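Local structure of adherence and virulence protein A (Streptococcus pneumoniae, 6PON) at residues S170-L181 against Q196-R204. The protein probably serves as a fibronectin-binding adherence and virulence factor of pneumococcus, this being its N-terminal domain, of the NFACT family. Numbering follows the deposited sequence.
Sequences SLNPFTIKDEKL and QSLFQGLGR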
loop_
_atom_site.group_PDB
_atom_site.type_symbol
_atom_site.label_atom_id
_atom_site.label_comp_id
_atom_site.label_asym_id
_atom_site.label_seq_id
_atom_site.Cartn_x
_atom_site.Cartn_y
_atom_site.Cartn_z
ATOM N N SER B 170 -13.229 -17.423 -9.885
ATOM C CA SER B 170 -12.479 -16.372 -9.203
ATOM C C SER B 170 -12.521 -16.561 -7.689
ATOM O O SER B 170 -12.841 -17.658 -7.217
ATOM C CB SER B 170 -13.011 -14.995 -9.574
ATOM O OG SER B 170 -14.235 -14.750 -8.918
ATOM N N LEU B 171 -12.197 -15.500 -6.929
ATOM C CA LEU B 171 -11.827 -15.636 -5.523
ATOM C C LEU B 171 -12.613 -14.679 -4.635
ATOM O O LEU B 171 -12.743 -13.491 -4.942
ATOM C CB LEU B 171 -10.329 -15.375 -5.323
ATOM C CG LEU B 171 -9.320 -16.378 -5.877
ATOM C CD1 LEU B 171 -7.940 -15.769 -5.817
ATOM C CD2 LEU B 171 -9.356 -17.675 -5.101
ATOM N N ASN B 172 -13.097 -15.195 -3.516
ATOM C CA ASN B 172 -13.858 -14.393 -2.569
ATOM C C ASN B 172 -12.949 -13.394 -1.855
ATOM O O ASN B 172 -12.093 -13.811 -1.063
ATOM C CB ASN B 172 -14.546 -15.319 -1.573
ATOM C CG ASN B 172 -15.507 -14.592 -0.661
ATOM O OD1 ASN B 172 -15.388 -13.381 -0.448
ATOM N ND2 ASN B 172 -16.474 -15.328 -0.112
ATOM N N PRO B 173 -13.118 -12.083 -2.069
ATOM C CA PRO B 173 -12.170 -11.114 -1.492
ATOM C C PRO B 173 -12.280 -10.967 0.010
ATOM O O PRO B 173 -11.340 -10.465 0.628
ATOM C CB PRO B 173 -12.530 -9.797 -2.203
ATOM C CG PRO B 173 -13.959 -9.959 -2.557
ATOM C CD PRO B 173 -14.180 -11.423 -2.845
ATOM N N PHE B 174 -13.396 -11.361 0.613
ATOM C CA PHE B 174 -13.540 -11.229 2.060
ATOM C C PHE B 174 -12.710 -12.266 2.805
ATOM O O PHE B 174 -12.277 -12.009 3.928
ATOM C CB PHE B 174 -15.020 -11.359 2.466
ATOM C CG PHE B 174 -15.861 -10.170 2.104
ATOM C CD1 PHE B 174 -15.901 -9.062 2.923
ATOM C CD2 PHE B 174 -16.606 -10.159 0.947
ATOM C CE1 PHE B 174 -16.663 -7.955 2.593
ATOM C CE2 PHE B 174 -17.367 -9.063 0.612
ATOM C CZ PHE B 174 -17.391 -7.956 1.440
ATOM N N THR B 175 -12.485 -13.435 2.208
ATOM C CA THR B 175 -11.937 -14.586 2.921
ATOM C C THR B 175 -10.603 -15.062 2.381
ATOM O O THR B 175 -10.056 -16.029 2.919
ATOM C CB THR B 175 -12.912 -15.769 2.876
ATOM O OG1 THR B 175 -13.153 -16.119 1.502
ATOM C CG2 THR B 175 -14.228 -15.406 3.534
ATOM N N ILE B 176 -10.072 -14.440 1.327
ATOM C CA ILE B 176 -8.811 -14.907 0.763
ATOM C C ILE B 176 -7.705 -14.750 1.791
ATOM O O ILE B 176 -7.694 -13.799 2.587
ATOM C CB ILE B 176 -8.477 -14.138 -0.520
ATOM C CG1 ILE B 176 -7.206 -14.716 -1.152
ATOM C CG2 ILE B 176 -8.354 -12.629 -0.206
ATOM C CD1 ILE B 176 -6.638 -13.871 -2.292
ATOM N N LYS B 177 -6.776 -15.699 1.788
ATOM C CA LYS B 177 -5.717 -15.760 2.778
ATOM C C LYS B 177 -4.605 -14.766 2.457
ATOM O O LYS B 177 -4.410 -14.345 1.311
ATOM C CB LYS B 177 -5.153 -17.177 2.859
ATOM C CG LYS B 177 -6.201 -18.207 3.241
ATOM C CD LYS B 177 -5.581 -19.582 3.495
ATOM C CE LYS B 177 -5.351 -19.861 4.978
ATOM N NZ LYS B 177 -4.026 -19.405 5.481
ATOM N N ASP B 178 -3.873 -14.390 3.506
ATOM C CA ASP B 178 -2.795 -13.420 3.360
ATOM C C ASP B 178 -1.852 -13.807 2.228
ATOM O O ASP B 178 -1.535 -12.990 1.353
ATOM C CB ASP B 178 -2.028 -13.299 4.673
ATOM C CG ASP B 178 -2.685 -12.349 5.666
ATOM O OD1 ASP B 178 -3.655 -11.650 5.300
ATOM O OD2 ASP B 178 -2.187 -12.275 6.816
ATOM N N GLU B 179 -1.414 -15.062 2.220
ATOM C CA GLU B 179 -0.375 -15.489 1.296
ATOM C C GLU B 179 -0.812 -15.308 -0.153
ATOM O O GLU B 179 -0.069 -14.755 -0.978
ATOM C CB GLU B 179 -0.021 -16.941 1.606
ATOM C CG GLU B 179 0.588 -17.748 0.483
ATOM C CD GLU B 179 0.497 -19.240 0.785
ATOM O OE1 GLU B 179 0.115 -19.587 1.940
ATOM O OE2 GLU B 179 0.794 -20.055 -0.129
ATOM N N LYS B 180 -2.026 -15.759 -0.477
ATOM C CA LYS B 180 -2.540 -15.602 -1.833
ATOM C C LYS B 180 -2.753 -14.132 -2.176
ATOM O O LYS B 180 -2.449 -13.698 -3.298
ATOM C CB LYS B 180 -3.841 -16.393 -1.990
ATOM C CG LYS B 180 -4.374 -16.424 -3.408
ATOM C CD LYS B 180 -3.387 -17.111 -4.321
ATOM C CE LYS B 180 -4.008 -17.466 -5.659
ATOM N NZ LYS B 180 -3.087 -18.324 -6.490
ATOM N N LEU B 181 -3.241 -13.340 -1.209
ATOM C CA LEU B 181 -3.552 -11.941 -1.488
ATOM C C LEU B 181 -2.289 -11.136 -1.749
ATOM O O LEU B 181 -2.270 -10.279 -2.640
ATOM C CB LEU B 181 -4.351 -11.334 -0.326
ATOM C CG LEU B 181 -4.730 -9.845 -0.415
ATOM C CD1 LEU B 181 -5.536 -9.545 -1.679
ATOM C CD2 LEU B 181 -5.488 -9.399 0.825
ATOM N N GLN B 196 -11.952 -7.331 -11.185
ATOM C CA GLN B 196 -13.238 -7.998 -11.369
ATOM C C GLN B 196 -13.041 -9.440 -11.783
ATOM O O GLN B 196 -13.801 -10.320 -11.373
ATOM C CB GLN B 196 -14.080 -7.276 -12.411
ATOM C CG GLN B 196 -14.671 -5.995 -11.950
ATOM C CD GLN B 196 -15.683 -5.486 -12.945
ATOM O OE1 GLN B 196 -15.319 -5.033 -14.037
ATOM N NE2 GLN B 196 -16.970 -5.560 -12.579
ATOM N N SER B 197 -12.014 -9.698 -12.589
ATOM C CA SER B 197 -11.696 -11.055 -12.997
ATOM C C SER B 197 -10.992 -11.853 -11.905
ATOM O O SER B 197 -11.095 -13.081 -11.885
ATOM C CB SER B 197 -10.815 -11.028 -14.229
ATOM O OG SER B 197 -10.097 -12.239 -14.291
ATOM N N LEU B 198 -10.240 -11.198 -11.024
ATOM C CA LEU B 198 -9.617 -11.933 -9.930
ATOM C C LEU B 198 -10.616 -12.223 -8.804
ATOM O O LEU B 198 -10.562 -13.282 -8.167
ATOM C CB LEU B 198 -8.409 -11.153 -9.399
ATOM C CG LEU B 198 -7.223 -10.964 -10.365
ATOM C CD1 LEU B 198 -6.278 -9.848 -9.910
ATOM C CD2 LEU B 198 -6.463 -12.251 -10.514
ATOM N N PHE B 199 -11.540 -11.314 -8.545
ATOM C CA PHE B 199 -12.360 -11.425 -7.356
ATOM C C PHE B 199 -13.834 -11.533 -7.723
ATOM O O PHE B 199 -14.296 -10.973 -8.718
ATOM C CB PHE B 199 -12.079 -10.258 -6.404
ATOM C CG PHE B 199 -10.649 -10.237 -5.910
ATOM C CD1 PHE B 199 -10.239 -11.094 -4.910
ATOM C CD2 PHE B 199 -9.710 -9.389 -6.476
ATOM C CE1 PHE B 199 -8.918 -11.093 -4.465
ATOM C CE2 PHE B 199 -8.389 -9.378 -6.031
ATOM C CZ PHE B 199 -7.997 -10.234 -5.028
ATOM N N GLN B 200 -14.537 -12.322 -6.915
ATOM C CA GLN B 200 -15.955 -12.609 -7.067
ATOM C C GLN B 200 -16.793 -11.516 -6.417
ATOM O O GLN B 200 -16.510 -11.095 -5.293
ATOM C CB GLN B 200 -16.260 -13.957 -6.412
ATOM C CG GLN B 200 -17.687 -14.417 -6.515
ATOM C CD GLN B 200 -17.931 -15.664 -5.685
ATOM O OE1 GLN B 200 -17.289 -15.867 -4.653
ATOM N NE2 GLN B 200 -18.859 -16.509 -6.136
ATOM N N GLY B 201 -17.831 -11.071 -7.116
ATOM C CA GLY B 201 -18.798 -10.190 -6.495
ATOM C C GLY B 201 -18.436 -8.728 -6.519
ATOM O O GLY B 201 -18.892 -7.965 -5.658
ATOM N N LEU B 202 -17.623 -8.311 -7.482
ATOM C CA LEU B 202 -17.178 -6.931 -7.614
ATOM C C LEU B 202 -17.838 -6.348 -8.855
ATOM O O LEU B 202 -17.490 -6.728 -9.977
ATOM C CB LEU B 202 -15.653 -6.864 -7.703
ATOM C CG LEU B 202 -14.911 -6.700 -6.370
ATOM C CD1 LEU B 202 -15.478 -7.584 -5.269
ATOM C CD2 LEU B 202 -13.405 -6.923 -6.527
ATOM N N GLY B 203 -18.822 -5.462 -8.656
ATOM C CA GLY B 203 -19.344 -4.670 -9.750
ATOM C C GLY B 203 -18.296 -3.693 -10.246
ATOM O O GLY B 203 -17.226 -3.538 -9.660
ATOM N N ARG B 204 -18.603 -3.006 -11.351
ATOM C CA ARG B 204 -17.581 -2.154 -11.964
ATOM C C ARG B 204 -17.318 -0.911 -11.109
ATOM O O ARG B 204 -16.163 -0.507 -10.929
ATOM C CB ARG B 204 -17.979 -1.804 -13.409
ATOM C CG ARG B 204 -17.481 -0.446 -13.929
ATOM C CD ARG B 204 -17.957 -0.074 -15.362
ATOM N NE ARG B 204 -19.416 -0.041 -15.532
ATOM C CZ ARG B 204 -20.226 0.928 -15.100
ATOM N NH1 ARG B 204 -19.751 1.964 -14.403
ATOM N NH2 ARG B 204 -21.524 0.823 -15.342
#
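A single bridge of parallel type joins L171 to F199, where the loop entering helix 178-187 meets the turn between helices 192-198 and 204-225. The backbone of L171 reaches both neighbours of F199. L171 N makes a weak, bent hydrogen bond to L198 O (3.0 Å, 132° at the hydrogen), while L171 O accepts from Q200 N at 2.9 Å in a nearly straight bond whose donor stands above the carbonyl plane. The same oxygen receives a CA-H...O contact from F199 CA and lies at the edge of the F199 ring. S170 places its CB over L198 O, 3.3 Å away, and its OG beside CB of Q200.

With CG beside the backbone N (chi1 -62°), F199 sends its ring along the loop. P173 CB approaches CD1 of the F199 ring obliquely at 3.8 Å; farther out, I176 CD1 sits at the ring edge, 4.2 Å from F199 CE1, its side chain crossing at about a right angle, and L181 CD1 comes obliquely to F199 CZ. I184 of helix 178-187 and F222 of the second subunit also meet F199, so the packing round this ring continues into the subunit contact. P173 rests its CD on Q200 O, and its CG slides past L202 CD1 at 3.9 Å. Next to it, N172 OD1 takes the F174 N-H in an Asx turn, while its ND2 bonds to E95.

From the last turn of helix 192-198, Q196 NE2 donates almost straight to L202 O, ahead of helix 204-225. Such a loop packed on the turn between two helices probably belongs to the helix-two-turns-helix region of the NFACT family.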